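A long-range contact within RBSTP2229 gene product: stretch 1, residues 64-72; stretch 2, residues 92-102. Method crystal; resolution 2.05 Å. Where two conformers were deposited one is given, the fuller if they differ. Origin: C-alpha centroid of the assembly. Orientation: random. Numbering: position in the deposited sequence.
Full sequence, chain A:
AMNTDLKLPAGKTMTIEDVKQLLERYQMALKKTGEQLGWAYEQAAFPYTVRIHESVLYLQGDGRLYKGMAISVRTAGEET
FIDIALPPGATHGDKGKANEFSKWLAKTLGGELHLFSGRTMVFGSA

Stretch 1 64-72: RLYKGMAIS
Stretch 2 92-102: HGDKGKANEFS

The most unusual feature of this contact is a single buried carboxylate, Asp94, reaching from a helix to gather the backbone amides at the start of a strand. Asp94 OD2 accepts hydrogen bonds from Lys67 N at 2.8 Å and from Gly68 N at 3.2 Å, and a weak third bond runs from Gly68 N to Asp94 OD1 at 3.3 Å. The CA-to-CB bond of Asp94 points sideways, but chi1 of -71° (m) and chi2 of -34° bring the carboxylate nearer. A short acidic side chain suits this site because it can serve two successive NH groups at once; OD1 is also hydrogen-bonded elsewhere in the structure.

Stretch 1 enters as loop or turn, with Tyr66 at phi/psi -136/121 and Lys67 at -87/-57, then becomes a strand from Gly68 through Ser72 and beyond. Stretch 2 is helical from His92 through Ser102 and beyond, with phi near -60° and psi near -45°. Strand and helix run in broadly the same direction, their axes 35° apart (signed crossing angle -35°) and 8.7 Å at closest approach. The nearest CA atoms across the stretches are those of Tyr66 and Asp94, 5.5 Å apart.

Gly68, at 148/-174, has a conformation that demands glycine, since a CB would jam against the preceding carbonyl oxygen. Gly93 is small for a different reason: a CB there would point toward stretch 1 and lie 2.6 Å from Tyr66 CE1 and 3.0 Å from Leu65 O. Without one, Tyr66 CE1 packs 3.6 Å from Gly93 CA. The tyrosine (chi1 -58°, m; chi2 -75°) leaves its backbone sideways but brings its ring nearer the helix, with Asp94 N at the ring edge and Tyr66 OH 3.6 Å from Lys97 NZ. Lys97 points toward stretch 1 (m, m, t, m), its CB 4.2 Å from Met69 CE. A water donates to Leu65 O at 2.7 Å and accepts from Gly93 N at 2.9 Å.

Farther along, alternate strand residues face the helix. Met69, a selenomethionine at -159/173 (chi 71°, -167°, 74°; p, t, p), is buried; its flexible side chain places SE 3.9 Å from Ala98 CB and CE 3.8 Å from Asp94 O. Ala98, also buried, points its methyl toward the strand. Ile71 (-122/131; m, t) extends CD1 to 3.8 Å from Phe101 CE2 (chi1 175°, t; chi2 66°); both point toward the other stretch, an apolar pair needing no polar partner. Between them, Ala70 lies out of reach. The two stretches together bury 446 Å².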

# COMPACT_ATOMS: atom_id res chain seq x y z
N ARG A 64 -9.74 10.54 9.85
CA ARG A 64 -9.21 11.69 10.59
C ARG A 64 -7.67 11.78 10.56
O ARG A 64 -7.10 12.85 10.80
CB ARG A 64 -9.70 11.64 12.06
CG ARG A 64 -8.96 10.64 12.98
CD ARG A 64 -9.69 10.28 14.32
NE ARG A 64 -9.35 8.92 14.80
CZ ARG A 64 -9.77 7.78 14.23
NH1 ARG A 64 -10.56 7.81 13.16
NH2 ARG A 64 -9.39 6.60 14.73
N LEU A 65 -7.01 10.67 10.25
CA LEU A 65 -5.55 10.60 10.36
C LEU A 65 -4.78 11.11 9.14
O LEU A 65 -3.56 11.30 9.21
CB LEU A 65 -5.12 9.17 10.70
CG LEU A 65 -5.68 8.67 12.04
CD1 LEU A 65 -5.23 7.27 12.30
CD2 LEU A 65 -5.24 9.57 13.17
N TYR A 66 -5.49 11.34 8.04
CA TYR A 66 -4.90 11.79 6.79
C TYR A 66 -5.75 12.91 6.18
O TYR A 66 -6.93 12.70 5.91
CB TYR A 66 -4.82 10.62 5.80
CG TYR A 66 -4.03 9.43 6.31
CD1 TYR A 66 -2.64 9.47 6.35
CD2 TYR A 66 -4.67 8.29 6.79
CE1 TYR A 66 -1.91 8.43 6.82
CE2 TYR A 66 -3.92 7.21 7.27
CZ TYR A 66 -2.55 7.29 7.29
OH TYR A 66 -1.79 6.26 7.75
N LYS A 67 -5.16 14.08 5.98
CA LYS A 67 -5.87 15.17 5.31
C LYS A 67 -5.74 15.10 3.80
O LYS A 67 -6.75 15.05 3.09
CB LYS A 67 -5.36 16.52 5.79
CG LYS A 67 -6.17 17.68 5.21
CD LYS A 67 -6.02 18.96 6.04
CE LYS A 67 -6.68 20.15 5.35
NZ LYS A 67 -5.76 21.33 5.34
N GLY A 68 -4.50 15.10 3.31
CA GLY A 68 -4.23 15.01 1.90
C GLY A 68 -2.97 15.75 1.45
O GLY A 68 -2.19 16.27 2.25
N MSE A 69 -2.79 15.77 0.14
CA MSE A 69 -1.70 16.51 -0.48
C MSE A 69 -2.03 16.80 -1.95
O MSE A 69 -3.02 16.28 -2.49
CB MSE A 69 -0.39 15.70 -0.39
CG MSE A 69 -0.34 14.47 -1.27
SE MSE A 69 1.13 13.22 -0.86
CE MSE A 69 0.40 12.44 0.79
N ALA A 70 -1.18 17.59 -2.59
CA ALA A 70 -1.40 18.06 -3.94
C ALA A 70 -0.14 17.85 -4.74
O ALA A 70 0.96 18.23 -4.29
CB ALA A 70 -1.78 19.56 -3.91
N ILE A 71 -0.27 17.23 -5.91
CA ILE A 71 0.87 16.89 -6.74
C ILE A 71 0.71 17.54 -8.10
O ILE A 71 -0.33 17.42 -8.73
CB ILE A 71 1.00 15.34 -6.89
CG1 ILE A 71 0.96 14.67 -5.51
CG2 ILE A 71 2.25 14.99 -7.64
CD1 ILE A 71 1.10 13.15 -5.53
N SER A 72 1.76 18.21 -8.56
CA SER A 72 1.76 18.93 -9.82
C SER A 72 3.10 18.87 -10.51
O SER A 72 4.11 18.43 -9.92
CB SER A 72 1.37 20.39 -9.58
OG SER A 72 2.19 20.99 -8.59
N HIS A 92 0.71 14.11 10.68
CA HIS A 92 1.85 13.22 10.84
C HIS A 92 1.81 12.14 9.77
O HIS A 92 2.82 11.88 9.13
CB HIS A 92 1.83 12.62 12.26
CG HIS A 92 2.84 11.54 12.50
ND1 HIS A 92 4.16 11.80 12.78
CD2 HIS A 92 2.72 10.19 12.51
CE1 HIS A 92 4.81 10.66 12.95
NE2 HIS A 92 3.96 9.67 12.80
N GLY A 93 0.64 11.55 9.56
CA GLY A 93 0.46 10.49 8.58
C GLY A 93 0.75 10.94 7.16
O GLY A 93 1.45 10.26 6.43
N ASP A 94 0.19 12.09 6.77
CA ASP A 94 0.39 12.66 5.45
C ASP A 94 1.86 12.88 5.15
O ASP A 94 2.30 12.64 4.04
CB ASP A 94 -0.29 14.03 5.33
CG ASP A 94 -1.81 13.96 5.30
OD1 ASP A 94 -2.40 13.00 4.74
OD2 ASP A 94 -2.48 14.89 5.78
N LYS A 95 2.63 13.37 6.13
CA LYS A 95 4.03 13.66 5.93
C LYS A 95 4.78 12.38 5.58
O LYS A 95 5.56 12.35 4.64
CB LYS A 95 4.67 14.30 7.17
CG LYS A 95 4.21 15.74 7.44
CD LYS A 95 4.83 16.27 8.75
CE LYS A 95 4.18 17.55 9.26
NZ LYS A 95 2.69 17.47 9.22
N GLY A 96 4.54 11.33 6.37
CA GLY A 96 5.13 10.04 6.11
C GLY A 96 4.76 9.48 4.75
O GLY A 96 5.63 9.00 4.03
N LYS A 97 3.48 9.56 4.38
CA LYS A 97 3.07 9.04 3.09
C LYS A 97 3.71 9.82 1.95
O LYS A 97 4.15 9.23 0.97
CB LYS A 97 1.56 9.02 2.94
CG LYS A 97 0.86 8.10 3.93
CD LYS A 97 1.19 6.65 3.65
CE LYS A 97 0.44 5.75 4.59
NZ LYS A 97 1.15 5.63 5.83
N ALA A 98 3.82 11.14 2.10
CA ALA A 98 4.43 11.97 1.06
C ALA A 98 5.89 11.59 0.93
O ALA A 98 6.41 11.50 -0.17
CB ALA A 98 4.30 13.49 1.38
N ASN A 99 6.56 11.38 2.06
CA ASN A 99 7.96 10.97 2.04
C ASN A 99 8.11 9.63 1.31
O ASN A 99 8.98 9.49 0.46
CB ASN A 99 8.51 10.84 3.47
CG ASN A 99 8.94 12.15 4.05
OD1 ASN A 99 9.27 13.10 3.33
ND2 ASN A 99 8.97 12.23 5.39
N GLU A 100 7.23 8.67 1.61
CA GLU A 100 7.27 7.35 0.98
C GLU A 100 7.08 7.42 -0.54
O GLU A 100 7.83 6.83 -1.30
CB GLU A 100 6.19 6.44 1.59
CG GLU A 100 6.52 5.98 2.99
CD GLU A 100 5.31 5.52 3.79
OE1 GLU A 100 4.34 5.00 3.20
OE2 GLU A 100 5.34 5.66 5.04
N PHE A 101 6.06 8.14 -0.99
CA PHE A 101 5.80 8.25 -2.41
C PHE A 101 6.90 9.02 -3.14
O PHE A 101 7.23 8.67 -4.26
CB PHE A 101 4.44 8.90 -2.68
CG PHE A 101 4.18 9.13 -4.12
CD1 PHE A 101 4.02 8.04 -4.98
CD2 PHE A 101 4.15 10.42 -4.64
CE1 PHE A 101 3.82 8.24 -6.32
CE2 PHE A 101 3.94 10.62 -5.99
CZ PHE A 101 3.77 9.54 -6.83
N SER A 102 7.47 10.04 -2.50
CA SER A 102 8.48 10.86 -3.14
C SER A 102 9.74 10.03 -3.40
O SER A 102 10.33 10.09 -4.49
CB SER A 102 8.88 12.04 -2.25
OG SER A 102 7.82 12.94 -2.04
O HOH W 1 -1.72 11.19 11.15